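Local coordinates for cell death-related nuclease 4 (Caenorhabditis elegans, PDB 5DK5), which degrades RNA and DNA from the 3' end as a DEDDh-family exonuclease and takes part in the breakdown of DNA during apoptosis, at residues L218-S223 with C270-K275. Sequence-based numbering, arbitrary orientation.
Sequences LTCCAS and CRYCRK. With ZN (zinc ion), chain I.
Cys220, just past the end of strand 216-219, shares a zinc ion with Cys270 and Cys273 of a Cys-x-x-Cys loop; Cys280 supplies the fourth sulfur of this Cys4 site. The bonds are of ordinary zinc-thiolate length, 2.3 Å from Cys270 SG to zinc and 2.4 Å from Cys220 SG. Two backbone amides, those of Tyr272 and Cys273, turn back on Cys270 SG in weak N-H...S bonds, which would be expected to temper the negative charge on this thiolate.

Beside the metal, Tyr272 is the side chain to follow. Its CB rests on Thr219 CB at 3.9 Å. CG stands anti to the backbone N (chi1 -168°), near Cys221 O, and from there the ring lies flat against Cys221. Cys221 CB sits over the ring centre, 3.7 Å from the centroid and 14° off the normal, a CH-pi contact. Along one side of the ring CD2 comes to 3.5 Å from Cys221 O, and CE2 also meets that oxygen; on the other, CD1 and CE1 pack on Cys221 CB. Cys220 SG approaches the same ring only obliquely.

One water joins Leu218 O to Arg271 N, next to Thr219, whose hydroxyl bonds to Thr255 of the neighbouring strand. The zinc ties the loop after strand 253-256 to the end of strand 216-219 in the sheet of the nuclease fold. At the tyrosine's tip, CZ touches Cys221 SG, and Tyr272 OH lies 3.6 Å from Cys221 SG.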
loop_
_atom_site.group_PDB
_atom_site.type_symbol
_atom_site.label_atom_id
_atom_site.label_comp_id
_atom_site.label_asym_id
_atom_site.label_seq_id
_atom_site.Cartn_x
_atom_site.Cartn_y
_atom_site.Cartn_z
ATOM N N LEU B 218 -14.784 24.848 -9.503
ATOM C CA LEU B 218 -15.175 23.471 -9.779
ATOM C C LEU B 218 -16.649 23.405 -10.163
ATOM O O LEU B 218 -17.526 23.729 -9.359
ATOM C CB LEU B 218 -14.898 22.578 -8.568
ATOM C CG LEU B 218 -13.432 22.414 -8.155
ATOM C CD1 LEU B 218 -13.316 21.356 -7.065
ATOM C CD2 LEU B 218 -12.543 22.057 -9.343
ATOM N N THR B 219 -16.905 22.988 -11.400
ATOM C CA THR B 219 -18.261 22.898 -11.935
ATOM C C THR B 219 -18.613 21.452 -12.268
ATOM O O THR B 219 -17.736 20.592 -12.342
ATOM C CB THR B 219 -18.425 23.762 -13.197
ATOM O OG1 THR B 219 -17.521 23.309 -14.212
ATOM C CG2 THR B 219 -18.147 25.226 -12.887
ATOM N N CYS B 220 -19.900 21.199 -12.490
ATOM C CA CYS B 220 -20.406 19.838 -12.646
ATOM C C CYS B 220 -20.321 19.304 -14.073
ATOM O O CYS B 220 -20.470 18.103 -14.295
ATOM C CB CYS B 220 -21.861 19.771 -12.181
ATOM S SG CYS B 220 -22.980 20.865 -13.097
ATOM N N CYS B 221 -20.094 20.189 -15.039
ATOM C CA CYS B 221 -20.150 19.798 -16.444
ATOM C C CYS B 221 -19.217 20.622 -17.325
ATOM O O CYS B 221 -18.903 21.772 -17.020
ATOM C CB CYS B 221 -21.586 19.919 -16.960
ATOM S SG CYS B 221 -21.809 19.436 -18.686
ATOM N N ALA B 222 -18.780 20.010 -18.423
ATOM C CA ALA B 222 -17.936 20.678 -19.407
ATOM C C ALA B 222 -18.140 20.045 -20.781
ATOM O O ALA B 222 -18.339 18.837 -20.890
ATOM C CB ALA B 222 -16.478 20.604 -18.998
ATOM N N SER B 223 -18.088 20.864 -21.825
ATOM C CA SER B 223 -18.341 20.388 -23.181
ATOM C C SER B 223 -17.218 19.489 -23.699
ATOM O O SER B 223 -17.449 18.628 -24.545
ATOM C CB SER B 223 -18.533 21.570 -24.132
ATOM O OG SER B 223 -18.834 21.118 -25.441
ATOM N N CYS B 270 -22.813 26.837 -8.170
ATOM C CA CYS B 270 -22.090 26.258 -9.293
ATOM C C CYS B 270 -22.210 27.173 -10.502
ATOM O O CYS B 270 -23.307 27.592 -10.868
ATOM C CB CYS B 270 -22.620 24.865 -9.629
ATOM S SG CYS B 270 -21.946 24.204 -11.168
ATOM N N ARG B 271 -21.075 27.488 -11.112
ATOM C CA ARG B 271 -21.044 28.422 -12.228
ATOM C C ARG B 271 -21.794 27.877 -13.441
ATOM O O ARG B 271 -22.350 28.644 -14.226
ATOM C CB ARG B 271 -19.596 28.743 -12.608
ATOM C CG ARG B 271 -19.361 30.184 -13.025
ATOM C CD ARG B 271 -19.660 31.143 -11.894
ATOM N NE ARG B 271 -20.691 32.112 -12.262
ATOM C CZ ARG B 271 -21.659 32.546 -11.458
ATOM N NH1 ARG B 271 -21.768 32.098 -10.212
ATOM N NH2 ARG B 271 -22.534 33.435 -11.908
ATOM N N TYR B 272 -21.816 26.555 -13.589
ATOM C CA TYR B 272 -22.436 25.939 -14.757
ATOM C C TYR B 272 -23.955 25.828 -14.616
ATOM O O TYR B 272 -24.701 26.484 -15.343
ATOM C CB TYR B 272 -21.838 24.554 -15.010
ATOM C CG TYR B 272 -22.226 23.980 -16.351
ATOM C CD1 TYR B 272 -23.411 23.276 -16.510
ATOM C CD2 TYR B 272 -21.414 24.155 -17.462
ATOM C CE1 TYR B 272 -23.773 22.757 -17.736
ATOM C CE2 TYR B 272 -21.768 23.640 -18.691
ATOM C CZ TYR B 272 -22.948 22.942 -18.823
ATOM O OH TYR B 272 -23.301 22.425 -20.049
ATOM N N CYS B 273 -24.408 24.998 -13.679
ATOM C CA CYS B 273 -25.833 24.699 -13.540
ATOM C C CYS B 273 -26.577 25.761 -12.733
ATOM O O CYS B 273 -27.804 25.731 -12.646
ATOM C CB CYS B 273 -26.023 23.329 -12.886
ATOM S SG CYS B 273 -25.484 23.238 -11.168
ATOM N N ARG B 274 -25.828 26.688 -12.144
ATOM C CA ARG B 274 -26.406 27.805 -11.397
ATOM C C ARG B 274 -27.321 27.336 -10.268
ATOM O O ARG B 274 -28.326 27.978 -9.962
ATOM C CB ARG B 274 -27.169 28.736 -12.347
ATOM C CG ARG B 274 -26.277 29.499 -13.309
ATOM C CD ARG B 274 -25.482 30.580 -12.587
ATOM N NE ARG B 274 -24.331 31.030 -13.364
ATOM C CZ ARG B 274 -24.376 31.966 -14.308
ATOM N NH1 ARG B 274 -25.518 32.567 -14.614
ATOM N NH2 ARG B 274 -23.267 32.299 -14.952
ATOM N N LYS B 275 -26.965 26.212 -9.654
ATOM C CA LYS B 275 -27.683 25.707 -8.491
ATOM C C LYS B 275 -26.748 25.646 -7.290
ATOM O O LYS B 275 -25.527 25.628 -7.445
ATOM C CB LYS B 275 -28.281 24.328 -8.780
ATOM C CG LYS B 275 -29.415 24.366 -9.792
ATOM C CD LYS B 275 -30.207 23.069 -9.806
ATOM C CE LYS B 275 -29.400 21.917 -10.379
ATOM N NZ LYS B 275 -30.224 20.684 -10.519
HETATM ZN ZN ZN I . -23.261 22.336 -11.272
HETATM O O HOH W 1 -18.602 26.547 -9.600
#